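PDB 3AY8: glutathione S-transferase from Bombyx mori, which probably catalyses the conjugation of glutathione to electrophilic substrates, as cytosolic glutathione transferases do, and works as a homodimer. Local coordinates for residues A[139-144]-A[149-154]. Numbering follows the deposited sequence.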
ATOM      1  N   SER A 139      -4.064  13.892  -9.619  1.00 25.99           N
ATOM      2  CA  SER A 139      -3.438  15.208  -9.584  1.00 26.34           C
ATOM      3  C   SER A 139      -2.065  15.166  -8.912  1.00 25.87           C
ATOM      4  O   SER A 139      -1.128  15.809  -9.367  1.00 25.03           O
ATOM      5  CB  SER A 139      -4.356  16.223  -8.889  1.00 26.41           C
ATOM      6  OG  SER A 139      -3.722  17.486  -8.857  1.00 27.95           O
ATOM      7  N   PHE A 140      -1.969  14.391  -7.835  1.00 26.72           N
ATOM      8  CA  PHE A 140      -0.718  14.148  -7.126  1.00 27.67           C
ATOM      9  C   PHE A 140       0.289  13.446  -8.031  1.00 26.73           C
ATOM     10  O   PHE A 140       1.448  13.843  -8.092  1.00 26.55           O
ATOM     11  CB  PHE A 140      -0.979  13.291  -5.894  1.00 28.93           C
ATOM     12  CG  PHE A 140      -0.900  14.034  -4.604  1.00 34.52           C
ATOM     13  CD1 PHE A 140       0.205  13.882  -3.774  1.00 39.39           C
ATOM     14  CD2 PHE A 140      -1.935  14.878  -4.205  1.00 40.09           C
ATOM     15  CE1 PHE A 140       0.286  14.566  -2.561  1.00 42.89           C
ATOM     16  CE2 PHE A 140      -1.866  15.571  -2.995  1.00 41.99           C
ATOM     17  CZ  PHE A 140      -0.759  15.411  -2.169  1.00 43.03           C
ATOM     18  N   LEU A 141      -0.165  12.408  -8.734  1.00 25.87           N
ATOM     19  CA  LEU A 141       0.688  11.698  -9.691  1.00 25.76           C
ATOM     20  C   LEU A 141       1.174  12.669 -10.768  1.00 25.77           C
ATOM     21  O   LEU A 141       2.330  12.645 -11.153  1.00 25.22           O
ATOM     22  CB  LEU A 141      -0.060  10.527 -10.345  1.00 24.47           C
ATOM     23  CG  LEU A 141       0.702   9.749 -11.436  1.00 25.29           C
ATOM     24  CD1 LEU A 141       2.115   9.248 -10.956  1.00 21.22           C
ATOM     25  CD2 LEU A 141      -0.143   8.585 -11.990  1.00 23.18           C
ATOM     26  N   ASN A 142       0.269  13.507 -11.255  1.00 26.44           N
ATOM     27  CA  ASN A 142       0.614  14.492 -12.267  1.00 27.93           C
ATOM     28  C   ASN A 142       1.745  15.422 -11.795  1.00 27.97           C
ATOM     29  O   ASN A 142       2.611  15.788 -12.584  1.00 28.39           O
ATOM     30  CB  ASN A 142      -0.615  15.293 -12.690  1.00 27.33           C
ATOM     31  CG  ASN A 142      -0.307  16.264 -13.828  1.00 28.74           C
ATOM     32  OD1 ASN A 142       0.035  15.859 -14.937  1.00 28.76           O
ATOM     33  ND2 ASN A 142      -0.429  17.544 -13.550  1.00 26.83           N
ATOM     34  N   GLN A 143       1.734  15.765 -10.507  1.00 28.93           N
ATOM     35  CA  GLN A 143       2.809  16.553  -9.876  1.00 30.10           C
ATOM     36  C   GLN A 143       4.135  15.798  -9.744  1.00 30.36           C
ATOM     37  O   GLN A 143       5.196  16.372 -10.041  1.00 30.03           O
ATOM     38  CB  GLN A 143       2.382  17.129  -8.514  1.00 30.28           C
ATOM     39  CG  GLN A 143       1.345  18.255  -8.615  1.00 33.45           C
ATOM     40  CD  GLN A 143       1.740  19.333  -9.631  1.00 37.26           C
ATOM     41  OE1 GLN A 143       2.806  19.940  -9.534  1.00 39.69           O
ATOM     42  NE2 GLN A 143       0.883  19.559 -10.610  1.00 38.57           N
ATOM     43  N   PHE A 144       4.093  14.528  -9.324  1.00 30.24           N
ATOM     44  CA  PHE A 144       5.319  13.695  -9.309  1.00 30.84           C
ATOM     45  C   PHE A 144       6.039  13.820 -10.651  1.00 30.95           C
ATOM     46  O   PHE A 144       7.258  13.985 -10.707  1.00 31.18           O
ATOM     47  CB  PHE A 144       5.021  12.198  -9.078  1.00 31.05           C
ATOM     48  CG  PHE A 144       4.308  11.885  -7.787  1.00 31.44           C
ATOM     49  CD1 PHE A 144       4.378  12.740  -6.686  1.00 33.72           C
ATOM     50  CD2 PHE A 144       3.601  10.700  -7.663  1.00 32.01           C
ATOM     51  CE1 PHE A 144       3.701  12.427  -5.494  1.00 34.60           C
ATOM     52  CE2 PHE A 144       2.944  10.375  -6.487  1.00 31.56           C
ATOM     53  CZ  PHE A 144       2.983  11.239  -5.408  1.00 32.73           C
ATOM     54  N   LYS A 149      11.099  12.896 -15.350  1.00 32.87           N
ATOM     55  CA  LYS A 149      10.528  12.237 -16.529  1.00 32.15           C
ATOM     56  C   LYS A 149       9.657  11.020 -16.176  1.00 30.61           C
ATOM     57  O   LYS A 149       8.582  10.837 -16.745  1.00 29.55           O
ATOM     58  CB  LYS A 149      11.634  11.821 -17.505  1.00 32.30           C
ATOM     59  CG  LYS A 149      11.094  11.329 -18.847  1.00 34.56           C
ATOM     60  CD  LYS A 149      12.208  10.862 -19.770  1.00 36.64           C
ATOM     61  CE  LYS A 149      11.649  10.455 -21.131  1.00 38.83           C
ATOM     62  NZ  LYS A 149      12.666   9.722 -21.952  1.00 40.14           N
ATOM     63  N   TRP A 150      10.152  10.202 -15.251  1.00 29.73           N
ATOM     64  CA  TRP A 150       9.453   9.012 -14.755  1.00 29.76           C
ATOM     65  C   TRP A 150       8.971   9.278 -13.317  1.00 29.50           C
ATOM     66  O   TRP A 150       9.266  10.339 -12.771  1.00 29.03           O
ATOM     67  CB  TRP A 150      10.374   7.785 -14.840  1.00 29.43           C
ATOM     68  CG  TRP A 150      10.851   7.497 -16.253  1.00 29.15           C
ATOM     69  CD1 TRP A 150      11.984   7.980 -16.852  1.00 28.92           C
ATOM     70  CD2 TRP A 150      10.194   6.681 -17.239  1.00 28.92           C
ATOM     71  NE1 TRP A 150      12.079   7.505 -18.147  1.00 28.52           N
ATOM     72  CE2 TRP A 150      10.991   6.716 -18.412  1.00 29.66           C
ATOM     73  CE3 TRP A 150       9.001   5.938 -17.252  1.00 29.04           C
ATOM     74  CZ2 TRP A 150      10.647   6.013 -19.579  1.00 29.61           C
ATOM     75  CZ3 TRP A 150       8.654   5.245 -18.411  1.00 29.10           C
ATOM     76  CH2 TRP A 150       9.478   5.290 -19.560  1.00 29.89           C
ATOM     77  N   VAL A 151       8.218   8.351 -12.714  1.00 29.60           N
ATOM     78  CA  VAL A 151       7.533   8.656 -11.437  1.00 29.90           C
ATOM     79  C   VAL A 151       8.472   8.927 -10.257  1.00 30.16           C
ATOM     80  O   VAL A 151       8.131   9.698  -9.360  1.00 30.06           O
ATOM     81  CB  VAL A 151       6.473   7.583 -10.986  1.00 30.03           C
ATOM     82  CG1 VAL A 151       5.323   7.454 -11.972  1.00 29.76           C
ATOM     83  CG2 VAL A 151       7.121   6.244 -10.698  1.00 28.66           C
ATOM     84  N   ALA A 152       9.640   8.293 -10.250  1.00 30.54           N
ATOM     85  CA  ALA A 152      10.490   8.334  -9.059  1.00 31.60           C
ATOM     86  C   ALA A 152      11.911   8.793  -9.333  1.00 32.59           C
ATOM     87  O   ALA A 152      12.735   8.829  -8.412  1.00 33.21           O
ATOM     88  CB  ALA A 152      10.499   6.959  -8.358  1.00 31.49           C
ATOM     89  N   ALA A 153      12.195   9.132 -10.590  1.00 33.12           N
ATOM     90  CA  ALA A 153      13.545   9.479 -11.031  1.00 34.12           C
ATOM     91  C   ALA A 153      13.485   9.911 -12.483  1.00 34.53           C
ATOM     92  O   ALA A 153      12.423   9.852 -13.118  1.00 34.14           O
ATOM     93  CB  ALA A 153      14.500   8.284 -10.877  1.00 33.52           C
ATOM     94  N   ASP A 154      14.627  10.328 -13.022  1.00 35.32           N
ATOM     95  CA  ASP A 154      14.684  10.629 -14.447  1.00 35.87           C
ATOM     96  C   ASP A 154      14.966   9.380 -15.294  1.00 35.46           C
ATOM     97  O   ASP A 154      15.106   9.475 -16.511  1.00 36.08           O
ATOM     98  CB  ASP A 154      15.670  11.763 -14.728  1.00 36.87           C
ATOM     99  CG  ASP A 154      15.069  13.133 -14.460  1.00 38.54           C
ATOM    100  OD1 ASP A 154      13.947  13.421 -14.938  1.00 39.84           O
ATOM    101  OD2 ASP A 154      15.727  13.935 -13.768  1.00 43.24           O
TER
HETATM  102  O   HOH W   1       9.190  12.924  -9.193  1.00 48.92           O
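Val-151 meets helix 128-147 with one branch: its CG1 lies 3.8 Å from Leu-141 CD1, the two side chains slanting past each other rather than running alongside. Leu-141 is brought there by a CG held anti to its backbone N (chi1 176°), which carries a methyl to the valine although the CB itself does not aim at the loop. The second approach is looser and of mixed kind, with Phe-144 CB 4.0 Å from Val-151 O, while the phenylalanine ring leads away from the loop. With CG anti to the carbonyl carbon (chi1 -59°), that ring turns back along its own helix, and Phe-140 O sits 3.4 Å above one face, offset toward the rim. A water spans the remaining polar distance, donating to Phe-144 O at 2.7 Å and only weakly to Val-151 O.

The setting is the all-helical C-terminal domain of the glutathione transferase fold, where this loop leads from helix 128-147 into helix 158-173. Aliphatic branches suit the site because the same leucine also packs on Ile-163 and Met-167 of the latter helix, and the valine on Ala-159 of that helix and on Trp-186 of helix 181-190.

Farther out, polar bonds fix the loop that presents Val-151. Its buried backbone is satisfied at both ends, the N by Asp-160 OD1 and the O by Arg-99 NE; Arg-99 also makes a cation-pi contact with Phe-144, an aromatic therefore well matched to its neighbour. Within the loop, Lys-149 N donates to Asp-154 OD1 at 2.9 Å, nearly along the carboxylate C-O axis and almost straight (168°), and Trp-150 N bonds to Ala-153 O at 3.1 Å.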